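Local coordinates for Mlr3007 protein (Mesorhizobium loti, PDB 3QQM), which probably catalyses the pyridoxal-phosphate-dependent transamination of leucine, isoleucine and valine with 2-oxoglutarate, as a class-IV aminotransferase, at residues Q54-V59 with L75-N80; T126-E131 with E151-N156; G178-E183 with R213-A218. All coordinates share one frame; numbering follows the deposited sequence.

Contact 1 (Q54-V59 with L75-N80)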
loop_
_atom_site.group_PDB
_atom_site.type_symbol
_atom_site.label_atom_id
_atom_site.label_comp_id
_atom_site.label_asym_id
_atom_site.label_seq_id
_atom_site.Cartn_x
_atom_site.Cartn_y
_atom_site.Cartn_z
ATOM N N GLN A 54 9.697 -22.017 -0.468
ATOM C CA GLN A 54 8.913 -23.247 -0.473
ATOM C C GLN A 54 7.863 -23.148 0.644
ATOM O O GLN A 54 6.688 -23.524 0.464
ATOM C CB GLN A 54 9.847 -24.485 -0.341
ATOM C CG GLN A 54 9.192 -25.866 -0.655
ATOM C CD GLN A 54 10.240 -27.050 -0.818
ATOM O OE1 GLN A 54 11.455 -26.868 -0.622
ATOM N NE2 GLN A 54 9.745 -28.242 -1.211
ATOM N N ARG A 55 8.275 -22.575 1.770
ATOM C CA ARG A 55 7.391 -22.374 2.916
ATOM C C ARG A 55 6.316 -21.290 2.643
ATOM O O ARG A 55 5.164 -21.405 3.097
ATOM C CB ARG A 55 8.230 -22.005 4.123
ATOM C CG ARG A 55 7.459 -21.586 5.333
ATOM C CD ARG A 55 8.425 -21.120 6.433
ATOM N NE ARG A 55 9.369 -22.183 6.817
ATOM C CZ ARG A 55 10.271 -22.064 7.786
ATOM N NH1 ARG A 55 10.334 -20.939 8.507
ATOM N NH2 ARG A 55 11.091 -23.086 8.056
ATOM N N ILE A 56 6.710 -20.241 1.923
ATOM C CA ILE A 56 5.790 -19.177 1.559
ATOM C C ILE A 56 4.705 -19.786 0.678
ATOM O O ILE A 56 3.543 -19.566 0.902
ATOM C CB ILE A 56 6.508 -18.002 0.818
ATOM C CG1 ILE A 56 7.495 -17.314 1.750
ATOM C CG2 ILE A 56 5.506 -17.005 0.294
ATOM C CD1 ILE A 56 6.871 -16.774 2.993
ATOM N N ALA A 57 5.110 -20.559 -0.323
ATOM C CA ALA A 57 4.150 -21.226 -1.217
ATOM C C ALA A 57 3.226 -22.158 -0.432
ATOM O O ALA A 57 2.059 -22.262 -0.761
ATOM C CB ALA A 57 4.869 -22.001 -2.344
ATOM N N GLU A 58 3.753 -22.830 0.601
ATOM C CA GLU A 58 2.957 -23.738 1.413
ATOM C C GLU A 58 1.869 -22.998 2.145
ATOM O O GLU A 58 0.706 -23.393 2.063
ATOM C CB GLU A 58 3.813 -24.542 2.437
ATOM C CG GLU A 58 4.716 -25.662 1.820
ATOM C CD GLU A 58 5.646 -26.373 2.847
ATOM O OE1 GLU A 58 6.315 -27.367 2.435
ATOM O OE2 GLU A 58 5.729 -25.950 4.049
ATOM N N VAL A 59 2.221 -21.933 2.871
ATOM C CA VAL A 59 1.194 -21.203 3.626
ATOM C C VAL A 59 0.140 -20.558 2.699
ATOM O O VAL A 59 -1.046 -20.578 3.005
ATOM C CB VAL A 59 1.782 -20.160 4.619
ATOM C CG1 VAL A 59 2.669 -20.848 5.616
ATOM C CG2 VAL A 59 2.552 -19.047 3.904
ATOM N N LEU A 75 -0.140 -11.925 3.788
ATOM C CA LEU A 75 1.060 -12.757 3.971
ATOM C C LEU A 75 2.004 -11.995 4.878
ATOM O O LEU A 75 2.223 -10.813 4.649
ATOM C CB LEU A 75 1.740 -13.000 2.638
ATOM C CG LEU A 75 2.967 -13.902 2.636
ATOM C CD1 LEU A 75 2.608 -15.333 3.066
ATOM C CD2 LEU A 75 3.639 -13.885 1.236
ATOM N N ALA A 76 2.543 -12.652 5.912
ATOM C CA ALA A 76 3.466 -12.005 6.855
ATOM C C ALA A 76 4.693 -12.869 7.107
ATOM O O ALA A 76 4.592 -14.079 7.209
ATOM C CB ALA A 76 2.772 -11.685 8.176
ATOM N N LEU A 77 5.845 -12.211 7.216
ATOM C CA LEU A 77 7.116 -12.876 7.455
ATOM C C LEU A 77 7.887 -12.245 8.622
ATOM O O LEU A 77 8.107 -11.033 8.660
ATOM C CB LEU A 77 7.965 -12.772 6.196
ATOM C CG LEU A 77 9.339 -13.426 6.198
ATOM C CD1 LEU A 77 9.212 -14.963 6.264
ATOM C CD2 LEU A 77 10.116 -12.970 4.956
ATOM N N ALA A 78 8.297 -13.080 9.560
ATOM C CA ALA A 78 9.095 -12.654 10.699
ATOM C C ALA A 78 10.573 -12.909 10.364
ATOM O O ALA A 78 10.890 -13.785 9.539
ATOM C CB ALA A 78 8.693 -13.402 11.974
ATOM N N ARG A 79 11.454 -12.133 10.997
ATOM C CA ARG A 79 12.892 -12.222 10.784
ATOM C C ARG A 79 13.449 -13.653 10.945
ATOM O O ARG A 79 14.423 -14.013 10.285
ATOM C CB ARG A 79 13.605 -11.261 11.735
ATOM C CG ARG A 79 15.130 -11.217 11.610
ATOM C CD ARG A 79 15.722 -10.300 12.657
ATOM N NE ARG A 79 15.100 -8.977 12.609
ATOM C CZ ARG A 79 15.447 -8.000 11.763
ATOM N NH1 ARG A 79 16.410 -8.185 10.854
ATOM N NH2 ARG A 79 14.813 -6.832 11.803
ATOM N N ASN A 80 12.836 -14.461 11.801
ATOM C CA ASN A 80 13.294 -15.832 11.966
ATOM C C ASN A 80 12.798 -16.784 10.856
ATOM O O ASN A 80 13.092 -17.991 10.892
ATOM C CB ASN A 80 12.939 -16.381 13.367
ATOM C CG ASN A 80 11.419 -16.374 13.669
ATOM O OD1 ASN A 80 10.556 -16.275 12.776
ATOM N ND2 ASN A 80 11.102 -16.485 14.948
#
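Leu75 meets the helix 53-64 with both of its methyls, CD1 and CD2. Its CD2 lies 3.8 Å from Ile56 CG2, and its CD1 lies 3.8 Å from Val59 CG2, so one leucine bridges two residues three positions apart, on neighbouring turns of the helix. With CG anti to the backbone N (chi1 -177°), the leucine fork is carried out toward the helix, and its chain crosses those of Ile56 and Val59 at about a right angle. A looser apolar touch follows two residues further along the strand, where Ile56 CD1 is 4.4 Å from Leu77 CD1. Branched aliphatic residues suit this boundary because their methyls fill the space between two backbones whose local axes come no nearer than 10.1 Å. The layer so formed is that of a helix lying over an antiparallel sheet, the strand 71-78 being flanked by strands 17-25 and 83-89; the two local axes run at 143°. Tyr41 and Leu40 of helix 33-47 extend the apolar cluster beside Ile56 and Leu75, and Ala85 of strand 83-89 touches both Val59 and Leu75. Just beyond the strand, Arg55 NH1 makes a weak hydrogen bond to Gly81 O.

Contact 2 (T126-E131 with E151-N156). With EDO (1,2-ethanediol), chain S; EDO (1,2-ethanediol), chain T.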
loop_
_atom_site.group_PDB
_atom_site.type_symbol
_atom_site.label_atom_id
_atom_site.label_comp_id
_atom_site.label_asym_id
_atom_site.label_seq_id
_atom_site.Cartn_x
_atom_site.Cartn_y
_atom_site.Cartn_z
ATOM N N THR A 126 -0.764 4.474 11.631
ATOM C CA THR A 126 -1.822 4.259 12.605
ATOM C C THR A 126 -2.158 5.590 13.292
ATOM O O THR A 126 -3.316 5.876 13.542
ATOM C CB THR A 126 -1.416 3.219 13.676
ATOM O OG1 THR A 126 -1.271 1.929 13.070
ATOM C CG2 THR A 126 -2.456 3.123 14.812
ATOM N N HIS A 127 -1.150 6.404 13.583
ATOM C CA HIS A 127 -1.400 7.690 14.233
ATOM C C HIS A 127 -2.163 8.645 13.282
ATOM O O HIS A 127 -3.105 9.321 13.705
ATOM C CB HIS A 127 -0.096 8.334 14.736
ATOM C CG HIS A 127 -0.316 9.595 15.496
ATOM N ND1 HIS A 127 -0.288 10.838 14.896
ATOM C CD2 HIS A 127 -0.627 9.810 16.799
ATOM C CE1 HIS A 127 -0.558 11.766 15.798
ATOM N NE2 HIS A 127 -0.762 11.170 16.963
ATOM N N ALA A 128 -1.771 8.653 12.005
ATOM C CA ALA A 128 -2.409 9.502 11.005
ATOM C C ALA A 128 -3.855 9.102 10.871
ATOM O O ALA A 128 -4.735 9.946 10.887
ATOM C CB ALA A 128 -1.690 9.416 9.640
ATOM N N ARG A 129 -4.095 7.800 10.775
ATOM C CA ARG A 129 -5.449 7.264 10.658
ATOM C C ARG A 129 -6.318 7.647 11.878
ATOM O O ARG A 129 -7.489 7.987 11.726
ATOM C CB ARG A 129 -5.369 5.751 10.506
ATOM C CG ARG A 129 -6.701 4.961 10.339
ATOM C CD ARG A 129 -7.525 5.380 9.115
ATOM N NE ARG A 129 -8.396 6.511 9.374
ATOM C CZ ARG A 129 -9.363 6.925 8.551
ATOM N NH1 ARG A 129 -9.565 6.336 7.381
ATOM N NH2 ARG A 129 -10.131 7.950 8.901
ATOM N N SER A 130 -5.729 7.665 13.067
ATOM C CA SER A 130 -6.486 7.995 14.265
ATOM C C SER A 130 -6.887 9.489 14.350
ATOM O O SER A 130 -7.708 9.855 15.163
ATOM C CB SER A 130 -5.699 7.602 15.521
ATOM O OG SER A 130 -4.651 8.528 15.756
ATOM N N GLU A 131 -6.311 10.335 13.508
ATOM C CA GLU A 131 -6.645 11.747 13.516
ATOM C C GLU A 131 -8.048 12.052 13.004
ATOM O O GLU A 131 -8.588 13.100 13.327
ATOM C CB GLU A 131 -5.678 12.545 12.640
ATOM C CG GLU A 131 -4.238 12.476 13.076
ATOM C CD GLU A 131 -3.338 13.394 12.260
ATOM O OE1 GLU A 131 -3.820 14.467 11.836
ATOM O OE2 GLU A 131 -2.148 13.058 12.073
ATOM N N GLU A 151 1.903 9.710 0.370
ATOM C CA GLU A 151 1.003 8.572 0.203
ATOM C C GLU A 151 -0.106 8.579 1.234
ATOM O O GLU A 151 -0.188 9.467 2.086
ATOM C CB GLU A 151 1.833 7.283 0.416
ATOM C CG GLU A 151 2.476 7.220 1.836
ATOM C CD GLU A 151 3.453 6.029 2.073
ATOM O OE1 GLU A 151 3.451 5.043 1.289
ATOM O OE2 GLU A 151 4.223 6.090 3.078
ATOM N N GLY A 152 -0.985 7.597 1.125
ATOM C CA GLY A 152 -2.045 7.397 2.087
ATOM C C GLY A 152 -1.542 6.374 3.104
ATOM O O GLY A 152 -0.466 5.771 2.914
ATOM N N THR A 153 -2.282 6.187 4.184
ATOM C CA THR A 153 -1.917 5.203 5.172
ATOM C C THR A 153 -1.867 3.772 4.566
ATOM O O THR A 153 -1.096 2.927 5.036
ATOM C CB THR A 153 -2.914 5.182 6.340
ATOM O OG1 THR A 153 -4.185 4.663 5.899
ATOM C CG2 THR A 153 -3.080 6.600 6.942
ATOM N N ILE A 154 -2.692 3.485 3.553
ATOM C CA ILE A 154 -2.682 2.145 2.938
ATOM C C ILE A 154 -2.740 2.185 1.416
ATOM O O ILE A 154 -3.027 1.164 0.762
ATOM C CB ILE A 154 -3.848 1.246 3.454
ATOM C CG1 ILE A 154 -5.196 1.887 3.109
ATOM C CG2 ILE A 154 -3.710 1.001 4.940
ATOM C CD1 ILE A 154 -6.433 1.058 3.500
ATOM N N THR A 155 -2.445 3.347 0.855
ATOM C CA THR A 155 -2.505 3.537 -0.578
ATOM C C THR A 155 -1.457 4.515 -1.062
ATOM O O THR A 155 -0.874 5.240 -0.276
ATOM C CB THR A 155 -3.857 4.161 -0.977
ATOM O OG1 THR A 155 -4.066 5.346 -0.207
ATOM C CG2 THR A 155 -5.044 3.219 -0.723
ATOM N N ASN A 156 -1.199 4.473 -2.372
ATOM C CA ASN A 156 -0.353 5.430 -3.039
ATOM C C ASN A 156 -1.328 6.408 -3.714
ATOM O O ASN A 156 -2.467 6.046 -3.988
ATOM C CB ASN A 156 0.570 4.763 -4.045
ATOM C CG ASN A 156 1.722 4.008 -3.377
ATOM O OD1 ASN A 156 1.848 2.791 -3.516
ATOM N ND2 ASN A 156 2.551 4.736 -2.617
HETATM C C1 EDO S . -3.962 1.235 9.528
HETATM O O1 EDO S . -4.285 2.394 8.754
HETATM C C2 EDO S . -2.898 1.565 10.572
HETATM O O2 EDO S . -1.969 0.464 10.752
HETATM C C1 EDO T . -7.976 2.226 6.303
HETATM O O1 EDO T . -8.511 2.209 7.628
HETATM C C2 EDO T . -8.581 3.393 5.523
HETATM O O2 EDO T . -7.786 4.570 5.646
#
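Ala128 and Arg129 of the helix meet the turn just after strand 149-152 through one methyl, Thr153 CG2. Before them, Thr126 OG1 accepts a 2.8 Å hydrogen bond from O2 of an ethanediol, probably left from crystallisation. Ala128 CB comes within 4.1 Å of Thr153 CG2 and also touches Val140 and Leu142; an alanine suits a helix face this near to a strand. Threonine suits position 153 because its methyl faces the helix while OG1 hydrogen-bonds Glu139 OE1. The helix thus packs where strand 149-152, at the border of the mixed sheet of this class-IV aminotransferase fold, passes into a turn beside strand 139-143. Arg129 adds its backbone N, 4.1 Å from the same methyl, and its CB at 4.3 Å. Bends at chi2 and chi3 (59° and -86°) bring its NH1 round to O2 of a second ethanediol, which it gives a 3.0 Å hydrogen bond, N-H...O 151°, while NH2 serves the carbonyl oxygens of Tyr132 and Ala137. A leucine in place of Arg129 would probably leave those two carbonyls without their shared donor and the loop after the helix less firmly held. Ser130 OG then donates back to His127 O at 2.7 Å.

Contact 3 (G178-E183 with R213-A218). With EDO (1,2-ethanediol), chain V.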
loop_
_atom_site.group_PDB
_atom_site.type_symbol
_atom_site.label_atom_id
_atom_site.label_comp_id
_atom_site.label_asym_id
_atom_site.label_seq_id
_atom_site.Cartn_x
_atom_site.Cartn_y
_atom_site.Cartn_z
ATOM N N GLY A 178 4.602 1.052 -3.772
ATOM C CA GLY A 178 3.500 0.130 -3.925
ATOM C C GLY A 178 3.556 -0.675 -5.203
ATOM O O GLY A 178 4.139 -0.259 -6.209
ATOM N N VAL A 179 2.944 -1.849 -5.132
ATOM C CA VAL A 179 2.857 -2.786 -6.227
ATOM C C VAL A 179 1.897 -2.291 -7.336
ATOM O O VAL A 179 2.189 -2.442 -8.499
ATOM C CB VAL A 179 2.470 -4.170 -5.680
ATOM C CG1 VAL A 179 1.858 -5.082 -6.770
ATOM C CG2 VAL A 179 3.703 -4.810 -4.983
ATOM N N LEU A 180 0.748 -1.741 -6.983
ATOM C CA LEU A 180 -0.115 -1.182 -8.014
ATOM C C LEU A 180 0.688 -0.029 -8.626
ATOM O O LEU A 180 0.819 0.072 -9.832
ATOM C CB LEU A 180 -1.429 -0.668 -7.437
ATOM C CG LEU A 180 -2.308 0.106 -8.430
ATOM C CD1 LEU A 180 -2.817 -0.813 -9.569
ATOM C CD2 LEU A 180 -3.488 0.810 -7.770
ATOM N N ARG A 181 1.269 0.795 -7.764
ATOM C CA ARG A 181 2.069 1.949 -8.178
ATOM C C ARG A 181 3.108 1.529 -9.175
ATOM O O ARG A 181 3.242 2.137 -10.221
ATOM C CB ARG A 181 2.766 2.573 -6.976
ATOM C CG ARG A 181 3.685 3.746 -7.286
ATOM C CD ARG A 181 4.393 4.179 -6.002
ATOM N NE ARG A 181 5.293 5.318 -6.185
ATOM C CZ ARG A 181 6.548 5.232 -6.584
ATOM N NH1 ARG A 181 7.093 4.048 -6.867
ATOM N NH2 ARG A 181 7.268 6.347 -6.710
ATOM N N ALA A 182 3.845 0.475 -8.852
ATOM C CA ALA A 182 4.868 -0.023 -9.741
ATOM C C ALA A 182 4.276 -0.456 -11.086
ATOM O O ALA A 182 4.860 -0.215 -12.138
ATOM C CB ALA A 182 5.586 -1.196 -9.093
ATOM N N GLU A 183 3.139 -1.136 -11.069
ATOM C CA GLU A 183 2.575 -1.590 -12.328
ATOM C C GLU A 183 2.172 -0.402 -13.211
ATOM O O GLU A 183 2.376 -0.436 -14.419
ATOM C CB GLU A 183 1.373 -2.502 -12.106
ATOM C CG GLU A 183 0.885 -3.254 -13.385
ATOM C CD GLU A 183 -0.283 -4.197 -13.097
ATOM O OE1 GLU A 183 -1.368 -3.714 -12.708
ATOM O OE2 GLU A 183 -0.130 -5.431 -13.308
ATOM N N ARG A 213 -7.084 -3.253 -4.053
ATOM C CA ARG A 213 -8.299 -2.625 -4.607
ATOM C C ARG A 213 -8.213 -1.970 -5.956
ATOM O O ARG A 213 -9.242 -1.637 -6.507
ATOM C CB ARG A 213 -8.829 -1.568 -3.625
ATOM C CG ARG A 213 -9.229 -2.137 -2.311
ATOM C CD ARG A 213 -10.070 -1.188 -1.478
ATOM N NE ARG A 213 -10.465 -1.820 -0.207
ATOM C CZ ARG A 213 -11.530 -2.599 -0.064
ATOM N NH1 ARG A 213 -12.331 -2.853 -1.088
ATOM N NH2 ARG A 213 -11.783 -3.153 1.103
ATOM N N GLY A 214 -7.026 -1.801 -6.504
ATOM C CA GLY A 214 -6.897 -1.082 -7.768
ATOM C C GLY A 214 -7.071 0.414 -7.472
ATOM O O GLY A 214 -6.951 0.828 -6.302
ATOM N N LEU A 215 -7.315 1.236 -8.510
ATOM C CA LEU A 215 -7.532 2.679 -8.309
ATOM C C LEU A 215 -8.905 2.971 -7.736
ATOM O O LEU A 215 -9.922 2.370 -8.124
ATOM C CB LEU A 215 -7.362 3.465 -9.606
ATOM C CG LEU A 215 -5.938 3.580 -10.128
ATOM C CD1 LEU A 215 -5.933 4.145 -11.521
ATOM C CD2 LEU A 215 -5.079 4.435 -9.163
ATOM N N ILE A 216 -8.918 3.904 -6.799
ATOM C CA ILE A 216 -10.111 4.325 -6.135
ATOM C C ILE A 216 -10.283 5.824 -6.374
ATOM O O ILE A 216 -9.427 6.622 -5.987
ATOM C CB ILE A 216 -10.017 4.075 -4.641
ATOM C CG1 ILE A 216 -9.680 2.599 -4.351
ATOM C CG2 ILE A 216 -11.329 4.479 -3.948
ATOM C CD1 ILE A 216 -9.274 2.349 -2.917
ATOM N N PRO A 217 -11.377 6.215 -7.045
ATOM C CA PRO A 217 -11.619 7.636 -7.254
ATOM C C PRO A 217 -11.669 8.325 -5.913
ATOM O O PRO A 217 -12.243 7.784 -4.990
ATOM C CB PRO A 217 -13.007 7.670 -7.924
ATOM C CG PRO A 217 -13.174 6.340 -8.508
ATOM C CD PRO A 217 -12.448 5.389 -7.605
ATOM N N ALA A 218 -11.091 9.513 -5.807
ATOM C CA ALA A 218 -11.066 10.195 -4.524
ATOM C C ALA A 218 -11.297 11.688 -4.649
ATOM O O ALA A 218 -11.166 12.271 -5.738
ATOM C CB ALA A 218 -9.762 9.918 -3.823
HETATM C C1 EDO V . -12.512 11.978 -8.529
HETATM O O1 EDO V . -11.636 13.109 -8.618
HETATM C C2 EDO V . -12.590 11.252 -9.874
HETATM O O2 EDO V . -11.353 10.583 -10.186
#
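Leu180 CD2 rests against the backbone of Gly214, 3.6 Å from its C and 3.8 Å from its O. The same methyl lies 3.9 Å from Leu215 N and 4.2 Å from Leu215 CD2, so CD2 makes the closest contacts of this leucine with the strand. A first torsion that sets CG opposite the backbone N (chi1 172°) carries CG toward the strand, and chi2 of 66° turns CD2 onto Gly214. Glycine suits position 214 in its own right, since its positive phi of 75° is a conformation that residues with a side chain take up less readily. Leu215 in turn touches Phe158 of strand 156-160. One step further out, helix 179-186 begins after Gly178 at its N-cap, and Ala182 N bonds to Gly178 O in the first turn. The backbone nitrogens of Val179 and Leu180 point to the phosphate of the pyridoxal-phosphate-modified lysine at position 118: Val179 N hydrogen-bonds OP1, while Leu180 N reaches OP2 only weakly. The chemistry is therefore divided at the start of this helix: the apolar branch of Leu180 fits it to the strand, Val179 N gives the main bond to the cofactor with a weak one from Leu180 N, and the positive end of the helix dipole probably favours the phosphate's negative charge.

How the contacts relate
Contact 1 stands apart from the others: its centre is about 26 Å from that of contact 2 and about 25 Å from that of contact 3, and its nearest atoms stay about 13 Å and 11 Å away. It belongs to the antiparallel sheet of the N-terminal half, whereas contacts 2 and 3 both reach the mixed sheet of the second half. Those two have centres about 15 Å apart and touch, Asn156 OD1 lying 3.2 Å from Gly178 CA. Asn156, where strand 156-160 begins, therefore packs against the start of the helix of contact 3, where the cofactor phosphate is held. In contact 3, Val179 N bonds directly to that phosphate.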